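Long-range contacts in putative O-Methyltransferase (Corynebacterium glutamicum, PDB 3DR5), which is of unconfirmed function but probably transfers methyl groups from S-adenosyl-L-methionine to an oxygen of an unidentified acceptor, as an O-methyltransferase: residues T83-D88 / R110-L115; G59-T64 / D128-V133; G33-D38 / I63-G68; A20-A25 / V70-L75. All coordinates share one frame; numbering follows the deposited sequence.

Interaction 1 of 4, residues T83-D88 / R110-L115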
loop_
_atom_site.group_PDB
_atom_site.type_symbol
_atom_site.label_atom_id
_atom_site.label_comp_id
_atom_site.label_asym_id
_atom_site.label_seq_id
_atom_site.Cartn_x
_atom_site.Cartn_y
_atom_site.Cartn_z
ATOM N N THR A 83 -19.419 -0.139 -6.082
ATOM C CA THR A 83 -19.508 1.158 -6.749
ATOM C C THR A 83 -18.464 2.133 -6.203
ATOM O O THR A 83 -17.877 1.917 -5.134
ATOM C CB THR A 83 -20.895 1.841 -6.553
ATOM O OG1 THR A 83 -21.089 2.143 -5.163
ATOM C CG2 THR A 83 -22.032 0.943 -7.039
ATOM N N LEU A 84 -18.216 3.196 -6.958
ATOM C CA LEU A 84 -17.314 4.241 -6.502
ATOM C C LEU A 84 -18.237 5.419 -6.214
ATOM O O LEU A 84 -19.030 5.834 -7.066
ATOM C CB LEU A 84 -16.292 4.649 -7.580
ATOM C CG LEU A 84 -15.518 5.949 -7.289
ATOM C CD1 LEU A 84 -14.581 5.770 -6.091
ATOM C CD2 LEU A 84 -14.723 6.331 -8.529
ATOM N N THR A 85 -18.157 5.944 -5.000
ATOM C CA THR A 85 -18.971 7.085 -4.605
ATOM C C THR A 85 -18.044 8.294 -4.525
ATOM O O THR A 85 -17.112 8.323 -3.720
ATOM C CB THR A 85 -19.644 6.839 -3.240
ATOM O OG1 THR A 85 -20.575 5.756 -3.363
ATOM C CG2 THR A 85 -20.366 8.085 -2.758
ATOM N N CYS A 86 -18.303 9.283 -5.375
ATOM C CA CYS A 86 -17.508 10.505 -5.412
ATOM C C CYS A 86 -18.266 11.613 -4.702
ATOM O O CYS A 86 -19.481 11.738 -4.838
ATOM C CB CYS A 86 -17.235 10.923 -6.855
ATOM S SG CYS A 86 -16.435 9.651 -7.856
ATOM N N ILE A 87 -17.539 12.426 -3.947
ATOM C CA ILE A 87 -18.157 13.509 -3.194
ATOM C C ILE A 87 -17.453 14.856 -3.327
ATOM O O ILE A 87 -16.283 14.994 -2.943
ATOM C CB ILE A 87 -18.204 13.188 -1.683
ATOM C CG1 ILE A 87 -18.706 11.760 -1.457
ATOM C CG2 ILE A 87 -19.081 14.211 -0.959
ATOM C CD1 ILE A 87 -18.878 11.391 0.003
ATOM N N ASP A 88 -18.162 15.833 -3.887
ATOM C CA ASP A 88 -17.655 17.194 -4.009
ATOM C C ASP A 88 -18.857 18.127 -4.229
ATOM O O ASP A 88 -19.815 17.765 -4.906
ATOM C CB ASP A 88 -16.649 17.341 -5.163
ATOM C CG ASP A 88 -15.944 18.701 -5.144
ATOM O OD1 ASP A 88 -15.049 18.899 -4.298
ATOM O OD2 ASP A 88 -16.306 19.575 -5.957
ATOM N N ARG A 110 -21.588 1.913 -12.140
ATOM C CA ARG A 110 -20.419 1.675 -11.300
ATOM C C ARG A 110 -20.038 2.888 -10.452
ATOM O O ARG A 110 -19.337 2.762 -9.452
ATOM C CB ARG A 110 -19.218 1.293 -12.163
ATOM C CG ARG A 110 -19.300 -0.049 -12.872
ATOM C CD ARG A 110 -19.408 -1.201 -11.885
ATOM N NE ARG A 110 -18.449 -1.146 -10.776
ATOM C CZ ARG A 110 -17.149 -1.409 -10.876
ATOM N NH1 ARG A 110 -16.625 -1.753 -12.038
ATOM N NH2 ARG A 110 -16.381 -1.373 -9.794
ATOM N N VAL A 111 -20.512 4.060 -10.857
ATOM C CA VAL A 111 -20.200 5.296 -10.152
ATOM C C VAL A 111 -21.429 6.025 -9.614
ATOM O O VAL A 111 -22.528 5.904 -10.151
ATOM C CB VAL A 111 -19.417 6.266 -11.064
ATOM C CG1 VAL A 111 -19.271 7.620 -10.387
ATOM C CG2 VAL A 111 -18.034 5.695 -11.384
ATOM N N ARG A 112 -21.217 6.792 -8.552
ATOM C CA ARG A 112 -22.271 7.558 -7.924
ATOM C C ARG A 112 -21.657 8.883 -7.473
ATOM O O ARG A 112 -20.661 8.892 -6.739
ATOM C CB ARG A 112 -22.798 6.758 -6.726
ATOM C CG ARG A 112 -23.711 7.503 -5.792
ATOM C CD ARG A 112 -23.447 7.040 -4.367
ATOM N NE ARG A 112 -24.671 6.665 -3.669
ATOM C CZ ARG A 112 -24.704 6.146 -2.445
ATOM N NH1 ARG A 112 -23.578 5.937 -1.768
ATOM N NH2 ARG A 112 -25.869 5.841 -1.899
ATOM N N PHE A 113 -22.235 10.001 -7.902
ATOM C CA PHE A 113 -21.697 11.292 -7.499
ATOM C C PHE A 113 -22.638 12.024 -6.545
ATOM O O PHE A 113 -23.821 12.214 -6.833
ATOM C CB PHE A 113 -21.408 12.178 -8.717
ATOM C CG PHE A 113 -20.332 13.214 -8.469
ATOM C CD1 PHE A 113 -19.056 13.058 -9.013
ATOM C CD2 PHE A 113 -20.580 14.311 -7.653
ATOM C CE1 PHE A 113 -18.039 13.981 -8.737
ATOM C CE2 PHE A 113 -19.578 15.240 -7.372
ATOM C CZ PHE A 113 -18.302 15.076 -7.915
ATOM N N LEU A 114 -22.113 12.425 -5.397
ATOM C CA LEU A 114 -22.915 13.156 -4.424
ATOM C C LEU A 114 -22.433 14.616 -4.390
ATOM O O LEU A 114 -21.365 14.922 -3.845
ATOM C CB LEU A 114 -22.794 12.525 -3.023
ATOM C CG LEU A 114 -23.007 11.007 -2.916
ATOM C CD1 LEU A 114 -22.859 10.558 -1.469
ATOM C CD2 LEU A 114 -24.388 10.644 -3.442
ATOM N N LEU A 115 -23.230 15.501 -4.990
ATOM C CA LEU A 115 -22.939 16.935 -5.042
ATOM C C LEU A 115 -23.165 17.508 -3.641
ATOM O O LEU A 115 -24.214 18.099 -3.358
ATOM C CB LEU A 115 -23.893 17.643 -6.008
ATOM C CG LEU A 115 -23.407 18.367 -7.264
ATOM C CD1 LEU A 115 -24.402 19.501 -7.556
ATOM C CD2 LEU A 115 -21.999 18.945 -7.076
#
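Thr83 rests against the carbonyl of Arg110, with Thr83 CB 3.4 Å from Arg110 O, and the same oxygen accepts the Leu84 amide, Leu84 N to Arg110 O being 2.8 Å. Leu84 O in turn takes Arg112 N, while the Leu84 side chain shares a sheet face with Val111. On the opposite face Thr85 and Arg112 run alongside one another in the same direction. Thr85 OG1, beside its backbone N (chi1 -65°), sits 3.3 Å from Arg112 CD at the guanidinium edge and accepts a weak hydrogen bond from Arg112 NH1, which has another with Tyr130 OH. Thr85 CG2 packs on Leu114 CD1 at 3.7 Å. Strands 83-87 and 111-114, joined through helix 91-103, make a beta-alpha-beta unit of the Rossmann-like sheet. Next, Cys86 N donates to Arg112 O, and Leu114 N reaches Cys86 O almost straight (176° at the hydrogen). Cys86 CB presses on Phe113 CD1 at 3.5 Å, and Cys86 O stands over that ring toward its rim. Ile87 CG2 touches Leu114 O. Asp88 N makes a weak hydrogen bond to Leu114 O; Asp88 O meets the ring edge at Phe113 CE2, while Asp88 OD2 is hydrogen-bonded to His93 ND1 and the Glu90 backbone N.

Interaction 2 of 4, residues G59-T64 / D128-V133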
loop_
_atom_site.group_PDB
_atom_site.type_symbol
_atom_site.label_atom_id
_atom_site.label_comp_id
_atom_site.label_asym_id
_atom_site.label_seq_id
_atom_site.Cartn_x
_atom_site.Cartn_y
_atom_site.Cartn_z
ATOM N N GLY A 59 -18.396 -0.612 -1.657
ATOM C CA GLY A 59 -17.321 -0.190 -2.543
ATOM C C GLY A 59 -16.397 0.852 -1.936
ATOM O O GLY A 59 -16.036 0.788 -0.757
ATOM N N ALA A 60 -16.033 1.840 -2.740
ATOM C CA ALA A 60 -15.129 2.875 -2.282
ATOM C C ALA A 60 -15.729 4.267 -2.319
ATOM O O ALA A 60 -16.732 4.515 -2.995
ATOM C CB ALA A 60 -13.840 2.833 -3.120
ATOM N N ILE A 61 -15.102 5.172 -1.574
ATOM C CA ILE A 61 -15.513 6.569 -1.555
ATOM C C ILE A 61 -14.289 7.431 -1.890
ATOM O O ILE A 61 -13.203 7.232 -1.330
ATOM C CB ILE A 61 -16.026 7.028 -0.176
ATOM C CG1 ILE A 61 -17.266 6.234 0.226
ATOM C CG2 ILE A 61 -16.397 8.526 -0.234
ATOM C CD1 ILE A 61 -17.769 6.551 1.624
ATOM N N ALA A 62 -14.463 8.363 -2.825
ATOM C CA ALA A 62 -13.397 9.297 -3.193
ATOM C C ALA A 62 -13.907 10.713 -2.865
ATOM O O ALA A 62 -14.845 11.213 -3.487
ATOM C CB ALA A 62 -13.051 9.194 -4.693
ATOM N N ILE A 63 -13.297 11.346 -1.872
ATOM C CA ILE A 63 -13.663 12.691 -1.456
ATOM C C ILE A 63 -12.556 13.613 -1.940
ATOM O O ILE A 63 -11.524 13.773 -1.288
ATOM C CB ILE A 63 -13.791 12.763 0.070
ATOM C CG1 ILE A 63 -14.970 11.894 0.520
ATOM C CG2 ILE A 63 -13.979 14.197 0.510
ATOM C CD1 ILE A 63 -14.722 11.166 1.822
ATOM N N THR A 64 -12.795 14.257 -3.076
ATOM C CA THR A 64 -11.786 15.116 -3.681
ATOM C C THR A 64 -12.343 15.901 -4.867
ATOM O O THR A 64 -13.276 15.448 -5.525
ATOM C CB THR A 64 -10.620 14.240 -4.193
ATOM O OG1 THR A 64 -9.734 15.014 -5.005
ATOM C CG2 THR A 64 -11.169 13.069 -5.050
ATOM N N ASP A 128 -20.245 0.921 8.352
ATOM C CA ASP A 128 -19.673 -0.405 8.106
ATOM C C ASP A 128 -19.988 -0.966 6.726
ATOM O O ASP A 128 -20.243 -2.164 6.579
ATOM C CB ASP A 128 -20.210 -1.355 9.190
ATOM C CG ASP A 128 -19.435 -2.665 9.282
ATOM O OD1 ASP A 128 -18.188 -2.621 9.232
ATOM O OD2 ASP A 128 -20.070 -3.739 9.424
ATOM N N SER A 129 -19.953 -0.115 5.710
ATOM C CA SER A 129 -20.282 -0.561 4.363
ATOM C C SER A 129 -19.211 -0.318 3.311
ATOM O O SER A 129 -19.348 -0.765 2.174
ATOM C CB SER A 129 -21.565 0.116 3.899
ATOM O OG SER A 129 -22.721 -0.587 4.297
ATOM N N TYR A 130 -18.139 0.367 3.681
ATOM C CA TYR A 130 -17.109 0.694 2.718
ATOM C C TYR A 130 -15.753 0.078 3.015
ATOM O O TYR A 130 -15.311 0.036 4.160
ATOM C CB TYR A 130 -17.015 2.219 2.612
ATOM C CG TYR A 130 -18.303 2.850 2.112
ATOM C CD1 TYR A 130 -18.570 2.941 0.744
ATOM C CD2 TYR A 130 -19.298 3.258 3.005
ATOM C CE1 TYR A 130 -19.788 3.432 0.271
ATOM C CE2 TYR A 130 -20.520 3.750 2.548
ATOM C CZ TYR A 130 -20.760 3.826 1.174
ATOM O OH TYR A 130 -21.966 4.312 0.714
ATOM N N GLN A 131 -15.097 -0.386 1.956
ATOM C CA GLN A 131 -13.789 -1.024 2.052
ATOM C C GLN A 131 -12.626 -0.059 1.817
ATOM O O GLN A 131 -11.475 -0.368 2.141
ATOM C CB GLN A 131 -13.695 -2.151 1.027
ATOM C CG GLN A 131 -13.544 -1.623 -0.409
ATOM C CD GLN A 131 -13.836 -2.662 -1.480
ATOM O OE1 GLN A 131 -12.925 -3.268 -2.041
ATOM N NE2 GLN A 131 -15.114 -2.881 -1.755
ATOM N N LEU A 132 -12.917 1.107 1.251
ATOM C CA LEU A 132 -11.858 2.065 0.949
ATOM C C LEU A 132 -12.390 3.487 0.839
ATOM O O LEU A 132 -13.395 3.742 0.171
ATOM C CB LEU A 132 -11.159 1.671 -0.365
ATOM C CG LEU A 132 -10.107 2.614 -0.979
ATOM C CD1 LEU A 132 -8.860 2.636 -0.099
ATOM C CD2 LEU A 132 -9.748 2.161 -2.395
ATOM N N VAL A 133 -11.713 4.414 1.504
ATOM C CA VAL A 133 -12.097 5.809 1.452
ATOM C C VAL A 133 -10.846 6.655 1.217
ATOM O O VAL A 133 -9.872 6.583 1.969
ATOM C CB VAL A 133 -12.805 6.255 2.761
ATOM C CG1 VAL A 133 -13.168 7.742 2.687
ATOM C CG2 VAL A 133 -14.060 5.412 2.982
#
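Ile61 lays its terminal methyl on the ring of Tyr130: Ile61 CD1 stands 3.7 Å from the centroid of the Tyr130 ring and only 7° off the normal, a CH-pi contact over the centre of one face. The two side chains cross at about a right angle. Ile61 CG1, anti to the carbonyl carbon (chi1 -62°), comes within 3.6 Å of Tyr130 CD1 on that same ring. Behind this, Ile61 CB packs against Val133 CG2 at 4.1 Å, and Ile63 CD1 continues the apolar row on Val133 CG1. The Ile61 backbone is fixed as well, since Ile61 N donates to Leu132 O at 2.8 Å.

Gly59 works through its backbone. Its carbonyl takes the amide of Gln131, Gln131 N to Gly59 O being 3.1 Å, and lies at the edge of the Tyr130 ring. At its backbone angles a CB would collide with the carbonyl oxygen of the residue before, and glycine has none. Because the chain turns a corner at Gln131, regular parallel pairing begins only with Ala60 and Leu132, whose CB atoms meet at 4.0 Å on the face covered by Ile74 of helix 67-77. Pairing of strands 59-63 and 130-135 places the first strand beside the fourth, the central neighbours in the 3-2-1-4-5-7-6 order typical of class I methyltransferases.

Interaction 3 of 4, residues G33-D38 / I63-G68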
loop_
_atom_site.group_PDB
_atom_site.type_symbol
_atom_site.label_atom_id
_atom_site.label_comp_id
_atom_site.label_asym_id
_atom_site.label_seq_id
_atom_site.Cartn_x
_atom_site.Cartn_y
_atom_site.Cartn_z
ATOM N N GLY A 33 -6.330 23.442 -12.130
ATOM C CA GLY A 33 -5.571 23.654 -10.904
ATOM C C GLY A 33 -5.980 22.799 -9.717
ATOM O O GLY A 33 -5.841 23.213 -8.567
ATOM N N LEU A 34 -6.469 21.594 -9.998
ATOM C CA LEU A 34 -6.919 20.685 -8.940
ATOM C C LEU A 34 -5.803 19.819 -8.368
ATOM O O LEU A 34 -4.879 19.444 -9.082
ATOM C CB LEU A 34 -8.023 19.769 -9.478
ATOM C CG LEU A 34 -9.189 20.422 -10.225
ATOM C CD1 LEU A 34 -10.077 19.358 -10.856
ATOM C CD2 LEU A 34 -9.986 21.281 -9.265
ATOM N N PRO A 35 -5.884 19.495 -7.067
ATOM C CA PRO A 35 -4.886 18.662 -6.384
ATOM C C PRO A 35 -4.987 17.248 -6.957
ATOM O O PRO A 35 -6.001 16.570 -6.775
ATOM C CB PRO A 35 -5.323 18.695 -4.917
ATOM C CG PRO A 35 -6.338 19.818 -4.834
ATOM C CD PRO A 35 -6.995 19.844 -6.169
ATOM N N ALA A 36 -3.927 16.801 -7.630
ATOM C CA ALA A 36 -3.922 15.478 -8.256
ATOM C C ALA A 36 -2.760 14.589 -7.826
ATOM O O ALA A 36 -1.609 14.873 -8.153
ATOM C CB ALA A 36 -3.910 15.628 -9.770
ATOM N N PRO A 37 -3.055 13.494 -7.110
ATOM C CA PRO A 37 -2.017 12.564 -6.651
ATOM C C PRO A 37 -1.197 12.099 -7.846
ATOM O O PRO A 37 -1.758 11.867 -8.922
ATOM C CB PRO A 37 -2.819 11.410 -6.043
ATOM C CG PRO A 37 -4.102 12.044 -5.629
ATOM C CD PRO A 37 -4.401 13.026 -6.736
ATOM N N ASP A 38 0.113 11.942 -7.662
ATOM C CA ASP A 38 0.966 11.503 -8.764
ATOM C C ASP A 38 0.680 10.055 -9.170
ATOM O O ASP A 38 -0.151 9.379 -8.560
ATOM C CB ASP A 38 2.463 11.709 -8.417
ATOM C CG ASP A 38 2.943 10.843 -7.260
ATOM O OD1 ASP A 38 2.103 10.221 -6.572
ATOM O OD2 ASP A 38 4.179 10.790 -7.047
ATOM N N ILE A 63 -13.297 11.346 -1.872
ATOM C CA ILE A 63 -13.663 12.691 -1.456
ATOM C C ILE A 63 -12.556 13.613 -1.940
ATOM O O ILE A 63 -11.524 13.773 -1.288
ATOM C CB ILE A 63 -13.791 12.763 0.070
ATOM C CG1 ILE A 63 -14.970 11.894 0.520
ATOM C CG2 ILE A 63 -13.979 14.197 0.510
ATOM C CD1 ILE A 63 -14.722 11.166 1.822
ATOM N N THR A 64 -12.795 14.257 -3.076
ATOM C CA THR A 64 -11.786 15.116 -3.681
ATOM C C THR A 64 -12.343 15.901 -4.867
ATOM O O THR A 64 -13.276 15.448 -5.525
ATOM C CB THR A 64 -10.620 14.240 -4.193
ATOM O OG1 THR A 64 -9.734 15.014 -5.005
ATOM C CG2 THR A 64 -11.169 13.069 -5.050
ATOM N N PRO A 65 -11.767 17.077 -5.156
ATOM C CA PRO A 65 -12.192 17.926 -6.278
ATOM C C PRO A 65 -11.885 17.247 -7.611
ATOM O O PRO A 65 -12.511 17.534 -8.620
ATOM C CB PRO A 65 -11.360 19.195 -6.110
ATOM C CG PRO A 65 -11.096 19.258 -4.655
ATOM C CD PRO A 65 -10.896 17.819 -4.224
ATOM N N ALA A 66 -10.893 16.366 -7.612
ATOM C CA ALA A 66 -10.505 15.645 -8.828
ATOM C C ALA A 66 -10.841 14.163 -8.684
ATOM O O ALA A 66 -9.961 13.312 -8.718
ATOM C CB ALA A 66 -9.013 15.806 -9.085
ATOM N N ALA A 67 -12.124 13.857 -8.537
ATOM C CA ALA A 67 -12.579 12.479 -8.368
ATOM C C ALA A 67 -12.400 11.620 -9.609
ATOM O O ALA A 67 -12.373 10.388 -9.523
ATOM C CB ALA A 67 -14.043 12.467 -7.934
ATOM N N GLY A 68 -12.279 12.278 -10.758
ATOM C CA GLY A 68 -12.121 11.559 -12.003
ATOM C C GLY A 68 -10.793 10.832 -12.109
ATOM O O GLY A 68 -10.745 9.658 -12.497
HETATM O O HOH W 1 -7.147 14.351 -5.328
#
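Leu34, its CG anti to the carbonyl carbon (chi1 -50°), pushes its branched end into the step formed by Pro65 and Ala66. Its two methyls divide the work: Leu34 CD2 leans on Pro65 CB at 4.0 Å, and Leu34 CD1 lies 3.8 Å from Pro65 O. Further back, Leu34 CB meets Ala66 CB at 4.1 Å, so the small methyl of Ala66 fits beside the base of the leucine while the proline ring flanks its tip. Ala66 CB also touches Pro35 O, 3.9 Å away, and the rings of Pro35 and Pro65 approach more loosely. A water bridges the two loops, donating to Pro35 O at 2.9 Å and lying 2.7 Å from Thr64 OG1. That hydroxyl is gripped from within too, because Ala66 N donates to Thr64 OG1 at 3.2 Å in an ST turn, just where Ala66 takes the N-cap place of helix 67-77. Gly33 closes helix 20-31 with a Schellman motif, and Leu34 follows directly. The contact thus lies where the loop between helices 20-31 and 39-51 meets the turn from strand 59-63 into helix 67-77, with His93 and Gln96 of helix 91-103 against Leu34 and Gln136 touching Pro35 and Thr64.

Interaction 4 of 4, residues A20-A25 / V70-L75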
loop_
_atom_site.group_PDB
_atom_site.type_symbol
_atom_site.label_atom_id
_atom_site.label_comp_id
_atom_site.label_asym_id
_atom_site.label_seq_id
_atom_site.Cartn_x
_atom_site.Cartn_y
_atom_site.Cartn_z
ATOM N N ALA A 20 -4.856 6.250 -21.640
ATOM C CA ALA A 20 -5.473 7.435 -22.233
ATOM C C ALA A 20 -6.474 8.110 -21.310
ATOM O O ALA A 20 -6.411 9.324 -21.094
ATOM C CB ALA A 20 -6.146 7.069 -23.561
ATOM N N ALA A 21 -7.390 7.323 -20.763
ATOM C CA ALA A 21 -8.393 7.859 -19.860
ATOM C C ALA A 21 -7.716 8.505 -18.649
ATOM O O ALA A 21 -8.148 9.555 -18.179
ATOM C CB ALA A 21 -9.348 6.745 -19.412
ATOM N N VAL A 22 -6.650 7.881 -18.148
ATOM C CA VAL A 22 -5.931 8.412 -16.991
ATOM C C VAL A 22 -5.159 9.680 -17.341
ATOM O O VAL A 22 -5.153 10.646 -16.575
ATOM C CB VAL A 22 -4.941 7.368 -16.408
ATOM C CG1 VAL A 22 -4.004 8.045 -15.391
ATOM C CG2 VAL A 22 -5.709 6.228 -15.748
ATOM N N ALA A 23 -4.503 9.677 -18.498
ATOM C CA ALA A 23 -3.736 10.841 -18.931
ATOM C C ALA A 23 -4.682 12.030 -19.136
ATOM O O ALA A 23 -4.340 13.164 -18.825
ATOM C CB ALA A 23 -2.990 10.528 -20.228
ATOM N N ARG A 24 -5.871 11.761 -19.664
ATOM C CA ARG A 24 -6.855 12.806 -19.903
ATOM C C ARG A 24 -7.290 13.411 -18.561
ATOM O O ARG A 24 -7.362 14.639 -18.416
ATOM C CB ARG A 24 -8.053 12.210 -20.665
ATOM C CG ARG A 24 -9.237 13.138 -20.851
ATOM C CD ARG A 24 -8.861 14.418 -21.579
ATOM N NE ARG A 24 -9.984 14.911 -22.373
ATOM C CZ ARG A 24 -10.264 16.194 -22.553
ATOM N NH1 ARG A 24 -9.501 17.120 -21.992
ATOM N NH2 ARG A 24 -11.310 16.549 -23.287
ATOM N N ALA A 25 -7.569 12.552 -17.582
ATOM C CA ALA A 25 -7.986 13.012 -16.262
ATOM C C ALA A 25 -6.884 13.819 -15.565
ATOM O O ALA A 25 -7.175 14.749 -14.804
ATOM C CB ALA A 25 -8.400 11.819 -15.398
ATOM N N VAL A 70 -8.508 10.207 -9.525
ATOM C CA VAL A 70 -8.473 9.267 -8.409
ATOM C C VAL A 70 -9.377 8.048 -8.641
ATOM O O VAL A 70 -8.946 6.907 -8.440
ATOM C CB VAL A 70 -8.900 9.975 -7.096
ATOM C CG1 VAL A 70 -9.135 8.949 -5.977
ATOM C CG2 VAL A 70 -7.832 10.965 -6.682
ATOM N N GLY A 71 -10.616 8.314 -9.059
ATOM C CA GLY A 71 -11.599 7.272 -9.302
ATOM C C GLY A 71 -11.200 6.236 -10.325
ATOM O O GLY A 71 -11.573 5.064 -10.216
ATOM N N LEU A 72 -10.465 6.674 -11.341
ATOM C CA LEU A 72 -10.016 5.776 -12.392
ATOM C C LEU A 72 -9.014 4.765 -11.834
ATOM O O LEU A 72 -9.006 3.598 -12.236
ATOM C CB LEU A 72 -9.394 6.572 -13.553
ATOM C CG LEU A 72 -10.411 7.295 -14.459
ATOM C CD1 LEU A 72 -9.673 8.182 -15.463
ATOM C CD2 LEU A 72 -11.271 6.270 -15.206
ATOM N N TYR A 73 -8.162 5.209 -10.916
ATOM C CA TYR A 73 -7.171 4.317 -10.308
ATOM C C TYR A 73 -7.871 3.298 -9.421
ATOM O O TYR A 73 -7.517 2.132 -9.399
ATOM C CB TYR A 73 -6.187 5.117 -9.467
ATOM C CG TYR A 73 -5.151 5.839 -10.274
ATOM C CD1 TYR A 73 -4.160 5.130 -10.960
ATOM C CD2 TYR A 73 -5.130 7.232 -10.322
ATOM C CE1 TYR A 73 -3.169 5.795 -11.668
ATOM C CE2 TYR A 73 -4.142 7.911 -11.029
ATOM C CZ TYR A 73 -3.167 7.190 -11.692
ATOM O OH TYR A 73 -2.170 7.861 -12.350
ATOM N N ILE A 74 -8.875 3.764 -8.692
ATOM C CA ILE A 74 -9.645 2.916 -7.801
ATOM C C ILE A 74 -10.486 1.911 -8.589
ATOM O O ILE A 74 -10.508 0.727 -8.259
ATOM C CB ILE A 74 -10.548 3.786 -6.873
ATOM C CG1 ILE A 74 -9.670 4.537 -5.868
ATOM C CG2 ILE A 74 -11.578 2.921 -6.157
ATOM C CD1 ILE A 74 -10.449 5.382 -4.865
ATOM N N LEU A 75 -11.168 2.380 -9.636
ATOM C CA LEU A 75 -12.003 1.510 -10.463
ATOM C C LEU A 75 -11.206 0.387 -11.124
ATOM O O LEU A 75 -11.737 -0.692 -11.374
ATOM C CB LEU A 75 -12.759 2.343 -11.515
ATOM C CG LEU A 75 -13.909 3.167 -10.916
ATOM C CD1 LEU A 75 -14.418 4.196 -11.931
ATOM C CD2 LEU A 75 -15.031 2.221 -10.481
#
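Helix-on-helix packing joins Leu72 of helix 67-77 to Ala21, Val22 and Ala25 of helix 20-31, the segments running nearly antiparallel (155°) with their axes 9.8 Å apart at closest approach. Leu72 is the projecting side chain. With CD1 anti to CA (chi2 173°), it extends straight at the other helix, and the hollow it enters is floored by backbone and walled by small methyls. Leu72 CD1 lies 3.4 Å from Ala21 O, 4.0 Å from Val22 CA and 3.9 Å from Ala25 CB, so the tip of Leu72 is received between Ala21 and Ala25, one turn apart on the helix. Val22 CG2 packs back on Leu72 CB at 4.3 Å.

Helix 67-77 belongs to the Rossmann-like core: it follows strand 59-63 and lies on the sheet, with Val70 on Ala62 and Ile74 on Ala60 and Leu132. Its opposite side, bearing Leu72, faces helix 20-31, which therefore forms a further layer outside the sheet and its covering helix.

Beside Leu72, Val22 CG1 reaches the far end of Tyr73, 3.6 Å from Tyr73 OH and 3.9 Å from Tyr73 CZ, the valine meeting the tyrosine roughly perpendicularly. The hydroxyl is tethered by hydrogen bonds to Glu39 and Arg26, which hold the ring end where Val22 meets it. Phe101, Ala104 and Tyr106 pack on Leu72 from the side of helix 91-103 and the loop after it.

Overall arrangement
From the N terminus, interaction 4 opens on helix 20-31 and interaction 3 on the loop after it. Interaction 3 closes first, at 63-68, and so nests inside the loop that interaction 4 closes at 70-75; both end on helix 67-77 or its approach. Interaction 2 opens at 59-64, sharing Ile63 and Thr64 with interaction 3, and crosses interaction 4 before closing at 128-133. Interaction 1 opens and closes within that span, nested in interaction 2. In the sheet, strand 83-87 of interaction 1 is hydrogen-bonded through the backbone to strand 59-63 of interaction 2, for example Thr85 to Ala60, while interactions 3 and 4 fasten the N-terminal region to the helix lying over these strands.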